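Side-chain contacts in peptidoglycan D,D-transpeptidase FtsI (Yersinia pestis, PDB 6SYN), which probably cross-links peptidoglycan strands in the periplasm as a class B penicillin-binding protein, a D,D-transpeptidase that beta-lactam antibiotics target: residues Leu277-Asn282 with Ser305-Ser310; Val254-Val259 with His414-Val419. All blocks are in the same frame, centred on the assembly; numbering follows the deposited sequence.

Both contacts lie in the penicillin-binding transpeptidase domain, with centres about 17 Å apart. Along the chain Val-254-Val-259 comes first. Leu-277-Asn-282 and Ser-305-Ser-310 follow, and His-414-Val-419 comes last, so contact 2 brackets contact 1 in sequence. Contact 1 joins a short strand to helix 306-314. Contact 2 packs helix 255-264 against the end of helix 406-416. The two meet at the pocket of the bound CB9. There Lys-255 NZ is hydrogen-bonded to Asn-306 OD1, and the lysine chain also packs on Val-309. Segments Val-254-Val-259 and Ser-305-Ser-310 therefore deliver one pocket residue each.

Contact 1. Residues Leu277-Asn282 with Ser305-Ser310; sequences LPYFVN and SNVGVS. With CB9 ((2R,4S)-2-[(1R)-1-{[(2S)-2-carboxy-2-phenylacetyl]amino}-2-oxoethyl]-5,5-dimethyl-1,3-thiazolidine-4-carboxylic acid), chain D.
Tyr-279 reaches from strand 279-281 to Ser-310 on helix 306-314. Its chi1 of 80° tucks CG over the main chain, and from CB the ring runs on to the helix. CD1 comes first, 4.1 Å from Val-307 CG1. CE1 is a little closer to the same methyl, at 3.9 Å, and ring and valine run alongside each other, pointing opposite ways. At the tip, Tyr-279 OH donates to Ser-310 OG, which lies at the ring edge, in the ring plane. Ser-310 OG in turn donates to Val-307 O at 2.7 Å, from a position tilted 24° out of the plane of that carbonyl. The serine hydroxyl thus relays a bond from the tyrosine to the helix backbone. Lys-311 adds a cation-pi contact to the ring. Val-307 CG1 also lies 3.6 Å from Leu-277 O, in the loop just before the strand.

Ser-305 and Asn-306 belong to the SxN motif of penicillin-binding proteins, which begins at Ser-304. Ser-305 is the N-cap of the helix, and its OG accepts from Gly-308 N at 2.9 Å. Asp-288 holds the same hydroxyl. One turn before Ser-310, Asn-306 reaches the pocket. Its ND2 donates to CB9 OAF at 2.8 Å with an N-H...acceptor angle of 157°.

Contact 2. Residues Val254-Val259 with His414-Val419; sequences VKPMVV and HMMESV
Pro-256 and Met-416 meet at about a right angle where helix 255-264 faces the end of helix 406-416. The sulfur does the touching: Met-416 SD lies 3.8 Å from Pro-256 CB. It is 4.1 Å from Pro-256 CG, and the methyl CE is 4.2 Å from that same CG. The methionine chain bends at its last torsion (chi3 73°), which sets CE beside the proline ring. The second pair lies one turn further along helix 255-264. Met-415 SD, within a chain extended beyond CG, comes to 3.8 Å from Val-259 CG1. These two side chains cross obliquely.

The close part of the contact is thus two thioether sulfurs resting on aliphatic carbon. Pro-256 CA and Met-416 CA, the nearest such pair, are 7.6 Å apart, and the side chains span the distance. Other helices close in on the same residues: Tyr-377 of helix 370-381 touches both Pro-256 and Met-416, and Leu-301 of helix 297-303 touches Val-259. The looser side is that of His-414, which is exposed, and Ser-418, which is partly so; neither contacts Val-254-Val-259. Glu-417 is buried and forms a salt bridge with Arg-435.

Lys-255, just before Pro-256, belongs to the SxxK motif that begins at Ser-252. Its NZ is hydrogen-bonded to Ser-304 and weakly to Ser-252, and its side chain takes no part in the methionine packing. No hydrogen bond or charge pair joins the two segments, so the segment bearing this lysine meets its neighbour here through apolar van der Waals contact.

Contact 1. Residues Leu277-Asn282 with Ser305-Ser310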
loop_
_atom_site.group_PDB
_atom_site.type_symbol
_atom_site.label_atom_id
_atom_site.label_comp_id
_atom_site.label_asym_id
_atom_site.label_seq_id
_atom_site.Cartn_x
_atom_site.Cartn_y
_atom_site.Cartn_z
ATOM N N LEU A 277 -4.636 32.632 -13.691
ATOM C CA LEU A 277 -5.824 33.305 -13.095
ATOM C C LEU A 277 -7.050 32.409 -13.259
ATOM O O LEU A 277 -7.090 31.566 -14.153
ATOM C CB LEU A 277 -6.032 34.664 -13.769
ATOM C CG LEU A 277 -4.955 35.703 -13.471
ATOM C CD1 LEU A 277 -5.047 36.876 -14.435
ATOM C CD2 LEU A 277 -5.048 36.183 -12.029
ATOM N N PRO A 278 -8.088 32.562 -12.403
ATOM C CA PRO A 278 -9.318 31.783 -12.541
ATOM C C PRO A 278 -9.953 32.020 -13.915
ATOM O O PRO A 278 -9.931 33.151 -14.359
ATOM C CB PRO A 278 -10.230 32.325 -11.434
ATOM C CG PRO A 278 -9.271 32.937 -10.432
ATOM C CD PRO A 278 -8.141 33.497 -11.269
ATOM N N TYR A 279 -10.452 30.962 -14.559
ATOM C CA TYR A 279 -11.176 31.037 -15.856
ATOM C C TYR A 279 -12.266 29.964 -15.889
ATOM O O TYR A 279 -12.357 29.154 -14.935
ATOM C CB TYR A 279 -10.203 30.945 -17.034
ATOM C CG TYR A 279 -9.723 29.564 -17.405
ATOM C CD1 TYR A 279 -8.998 28.788 -16.515
ATOM C CD2 TYR A 279 -9.953 29.048 -18.672
ATOM C CE1 TYR A 279 -8.533 27.530 -16.866
ATOM C CE2 TYR A 279 -9.498 27.790 -19.037
ATOM C CZ TYR A 279 -8.784 27.027 -18.131
ATOM O OH TYR A 279 -8.326 25.790 -18.488
ATOM N N PHE A 280 -13.090 29.990 -16.942
ATOM C CA PHE A 280 -14.276 29.111 -17.088
ATOM C C PHE A 280 -14.017 28.079 -18.189
ATOM O O PHE A 280 -13.385 28.387 -19.223
ATOM C CB PHE A 280 -15.552 29.927 -17.315
ATOM C CG PHE A 280 -16.116 30.561 -16.065
ATOM C CD1 PHE A 280 -16.696 29.785 -15.074
ATOM C CD2 PHE A 280 -16.070 31.936 -15.878
ATOM C CE1 PHE A 280 -17.214 30.368 -13.925
ATOM C CE2 PHE A 280 -16.588 32.518 -14.729
ATOM C CZ PHE A 280 -17.158 31.734 -13.754
ATOM N N VAL A 281 -14.488 26.865 -17.905
ATOM C CA VAL A 281 -14.472 25.656 -18.773
ATOM C C VAL A 281 -15.881 25.050 -18.681
ATOM O O VAL A 281 -16.231 24.526 -17.597
ATOM C CB VAL A 281 -13.354 24.698 -18.311
ATOM C CG1 VAL A 281 -13.339 23.382 -19.078
ATOM C CG2 VAL A 281 -11.992 25.371 -18.384
ATOM N N ASN A 282 -16.690 25.214 -19.734
ATOM C CA ASN A 282 -18.104 24.746 -19.811
ATOM C C ASN A 282 -18.950 25.386 -18.699
ATOM O O ASN A 282 -19.935 24.737 -18.265
ATOM C CB ASN A 282 -18.232 23.220 -19.695
ATOM C CG ASN A 282 -17.571 22.428 -20.807
ATOM O OD1 ASN A 282 -17.272 21.248 -20.625
ATOM N ND2 ASN A 282 -17.368 23.042 -21.963
ATOM N N SER A 305 -0.626 23.963 -9.615
ATOM C CA SER A 305 -1.597 24.802 -10.366
ATOM C C SER A 305 -2.586 23.906 -11.122
ATOM O O SER A 305 -2.154 23.178 -12.034
ATOM C CB SER A 305 -0.891 25.757 -11.295
ATOM O OG SER A 305 -1.819 26.611 -11.950
ATOM N N ASN A 306 -3.867 23.970 -10.753
ATOM C CA ASN A 306 -4.979 23.291 -11.469
ATOM C C ASN A 306 -5.222 24.015 -12.798
ATOM O O ASN A 306 -5.382 23.321 -13.815
ATOM C CB ASN A 306 -6.266 23.234 -10.640
ATOM C CG ASN A 306 -6.226 22.231 -9.504
ATOM O OD1 ASN A 306 -5.266 21.484 -9.342
ATOM N ND2 ASN A 306 -7.280 22.201 -8.710
ATOM N N VAL A 307 -5.247 25.352 -12.785
ATOM C CA VAL A 307 -5.431 26.191 -14.010
ATOM C C VAL A 307 -4.295 25.859 -14.983
ATOM O O VAL A 307 -4.590 25.598 -16.174
ATOM C CB VAL A 307 -5.468 27.700 -13.688
ATOM C CG1 VAL A 307 -5.253 28.547 -14.934
ATOM C CG2 VAL A 307 -6.756 28.107 -12.988
ATOM N N GLY A 308 -3.055 25.885 -14.474
ATOM C CA GLY A 308 -1.811 25.564 -15.201
ATOM C C GLY A 308 -1.941 24.291 -16.015
ATOM O O GLY A 308 -1.763 24.372 -17.244
ATOM N N VAL A 309 -2.274 23.169 -15.363
ATOM C CA VAL A 309 -2.364 21.818 -16.003
ATOM C C VAL A 309 -3.633 21.730 -16.862
ATOM O O VAL A 309 -3.593 21.006 -17.879
ATOM C CB VAL A 309 -2.299 20.656 -14.985
ATOM C CG1 VAL A 309 -0.934 20.567 -14.321
ATOM C CG2 VAL A 309 -3.403 20.714 -13.940
ATOM N N SER A 310 -4.719 22.404 -16.474
ATOM C CA SER A 310 -5.985 22.440 -17.255
ATOM C C SER A 310 -5.710 23.101 -18.609
ATOM O O SER A 310 -6.236 22.621 -19.630
ATOM C CB SER A 310 -7.095 23.151 -16.523
ATOM O OG SER A 310 -6.994 24.558 -16.703
HETATM C C CB9 D . -4.437 18.355 -6.394
HETATM N N CB9 D . -6.240 19.747 -5.340
HETATM O O CB9 D . -4.572 17.435 -5.624
HETATM C CA CB9 D . -5.080 19.728 -6.235
HETATM C CB CB9 D . -3.995 20.785 -5.881
HETATM C CAA CB9 D . -2.565 22.436 -2.967
HETATM C CAB CB9 D . -4.642 21.352 -2.109
HETATM O OAD CB9 D . -2.002 19.424 -1.778
HETATM O OAE CB9 D . -10.870 20.628 -5.123
HETATM O OAF CB9 D . -7.674 19.927 -7.053
HETATM O OAG CB9 D . -0.936 19.313 -3.662
HETATM O OAH CB9 D . -9.850 18.812 -5.559
HETATM C CAJ CB9 D . -8.142 21.415 -0.721
HETATM C CAK CB9 D . -8.030 22.445 -1.625
HETATM C CAL CB9 D . -8.378 20.136 -1.167
HETATM C CAM CB9 D . -8.150 22.193 -2.983
HETATM C CAN CB9 D . -8.493 19.877 -2.527
HETATM N NAP CB9 D . -2.841 20.233 -5.156
HETATM S SAQ CB9 D . -4.624 22.071 -4.756
HETATM C CAR CB9 D . -1.920 19.551 -2.988
HETATM C CAS CB9 D . -9.868 19.969 -5.222
HETATM C CAT CB9 D . -7.435 20.063 -5.853
HETATM C CAU CB9 D . -8.348 20.902 -3.456
HETATM C CAX CB9 D . -3.167 20.051 -3.737
HETATM C CAY CB9 D . -8.527 20.677 -4.953
HETATM C CAZ CB9 D . -3.684 21.456 -3.283
#

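Contact 2. Residues Val254-Val259 with His414-Val419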
loop_
_atom_site.group_PDB
_atom_site.type_symbol
_atom_site.label_atom_id
_atom_site.label_comp_id
_atom_site.label_asym_id
_atom_site.label_seq_id
_atom_site.Cartn_x
_atom_site.Cartn_y
_atom_site.Cartn_z
ATOM N N VAL A 254 -0.945 13.133 -10.785
ATOM C CA VAL A 254 -0.872 12.908 -12.265
ATOM C C VAL A 254 -0.024 13.995 -12.942
ATOM O O VAL A 254 0.553 13.700 -14.010
ATOM C CB VAL A 254 -2.266 12.855 -12.919
ATOM C CG1 VAL A 254 -3.075 11.668 -12.429
ATOM C CG2 VAL A 254 -3.040 14.152 -12.744
ATOM N N LYS A 255 0.035 15.197 -12.353
ATOM C CA LYS A 255 0.476 16.461 -13.012
ATOM C C LYS A 255 1.853 16.319 -13.654
ATOM O O LYS A 255 2.084 16.914 -14.704
ATOM C CB LYS A 255 0.460 17.629 -12.023
ATOM C CG LYS A 255 -0.931 18.130 -11.669
ATOM C CD LYS A 255 -0.939 19.334 -10.754
ATOM C CE LYS A 255 -2.341 19.829 -10.465
ATOM N NZ LYS A 255 -2.375 20.696 -9.266
ATOM N N PRO A 256 2.824 15.585 -13.061
ATOM C CA PRO A 256 4.109 15.360 -13.726
ATOM C C PRO A 256 3.983 14.710 -15.114
ATOM O O PRO A 256 4.826 14.991 -15.943
ATOM C CB PRO A 256 4.871 14.466 -12.738
ATOM C CG PRO A 256 4.282 14.850 -11.401
ATOM C CD PRO A 256 2.808 15.041 -11.695
ATOM N N MET A 257 2.950 13.892 -15.347
ATOM C CA MET A 257 2.687 13.272 -16.674
ATOM C C MET A 257 2.007 14.284 -17.607
ATOM O O MET A 257 2.211 14.175 -18.828
ATOM C CB MET A 257 1.821 12.016 -16.551
ATOM C CG MET A 257 2.458 10.936 -15.706
ATOM S SD MET A 257 1.450 9.438 -15.651
ATOM C CE MET A 257 0.212 9.895 -14.439
ATOM N N VAL A 258 1.246 15.240 -17.074
ATOM C CA VAL A 258 0.618 16.309 -17.908
ATOM C C VAL A 258 1.734 17.191 -18.478
ATOM O O VAL A 258 1.703 17.488 -19.690
ATOM C CB VAL A 258 -0.404 17.158 -17.133
ATOM C CG1 VAL A 258 -0.997 18.243 -18.023
ATOM C CG2 VAL A 258 -1.505 16.312 -16.510
ATOM N N VAL A 259 2.677 17.589 -17.623
ATOM C CA VAL A 259 3.851 18.432 -17.994
ATOM C C VAL A 259 4.661 17.687 -19.059
ATOM O O VAL A 259 5.061 18.329 -20.039
ATOM C CB VAL A 259 4.696 18.795 -16.758
ATOM C CG1 VAL A 259 6.033 19.413 -17.134
ATOM C CG2 VAL A 259 3.928 19.720 -15.829
ATOM N N HIS A 414 13.606 16.944 -12.581
ATOM C CA HIS A 414 14.324 18.134 -12.045
ATOM C C HIS A 414 13.307 19.196 -11.602
ATOM O O HIS A 414 13.522 19.779 -10.525
ATOM C CB HIS A 414 15.362 18.708 -13.021
ATOM C CG HIS A 414 16.037 19.915 -12.456
ATOM N ND1 HIS A 414 15.621 21.202 -12.745
ATOM C CD2 HIS A 414 17.043 20.041 -11.562
ATOM C CE1 HIS A 414 16.362 22.068 -12.081
ATOM N NE2 HIS A 414 17.241 21.383 -11.348
ATOM N N MET A 415 12.246 19.428 -12.389
ATOM C CA MET A 415 11.105 20.321 -12.028
ATOM C C MET A 415 10.480 19.877 -10.697
ATOM O O MET A 415 10.105 20.757 -9.893
ATOM C CB MET A 415 10.013 20.308 -13.101
ATOM C CG MET A 415 10.285 21.242 -14.257
ATOM S SD MET A 415 9.110 20.971 -15.597
ATOM C CE MET A 415 9.819 22.025 -16.862
ATOM N N MET A 416 10.370 18.564 -10.472
ATOM C CA MET A 416 9.680 17.986 -9.285
ATOM C C MET A 416 10.501 18.220 -8.005
ATOM O O MET A 416 9.918 18.050 -6.917
ATOM C CB MET A 416 9.411 16.491 -9.486
ATOM C CG MET A 416 8.232 16.224 -10.401
ATOM S SD MET A 416 8.331 14.611 -11.211
ATOM C CE MET A 416 7.947 13.512 -9.849
ATOM N N GLU A 417 11.779 18.615 -8.123
ATOM C CA GLU A 417 12.667 18.952 -6.971
ATOM C C GLU A 417 12.145 20.202 -6.262
ATOM O O GLU A 417 12.416 20.375 -5.060
ATOM C CB GLU A 417 14.096 19.215 -7.437
ATOM C CG GLU A 417 14.752 17.992 -8.040
ATOM C CD GLU A 417 16.264 17.960 -7.946
ATOM O OE1 GLU A 417 16.897 17.615 -8.950
ATOM O OE2 GLU A 417 16.795 18.271 -6.867
ATOM N N SER A 418 11.436 21.036 -7.019
ATOM C CA SER A 418 10.846 22.332 -6.604
ATOM C C SER A 418 9.810 22.138 -5.488
ATOM O O SER A 418 9.590 23.094 -4.721
ATOM C CB SER A 418 10.228 22.995 -7.803
ATOM O OG SER A 418 9.936 24.352 -7.535
ATOM N N VAL A 419 9.181 20.964 -5.408
ATOM C CA VAL A 419 8.014 20.716 -4.515
ATOM C C VAL A 419 8.507 20.617 -3.064
ATOM O O VAL A 419 7.784 21.096 -2.178
ATOM C CB VAL A 419 7.212 19.482 -4.979
ATOM C CG1 VAL A 419 6.034 19.171 -4.065
ATOM C CG2 VAL A 419 6.730 19.652 -6.412
#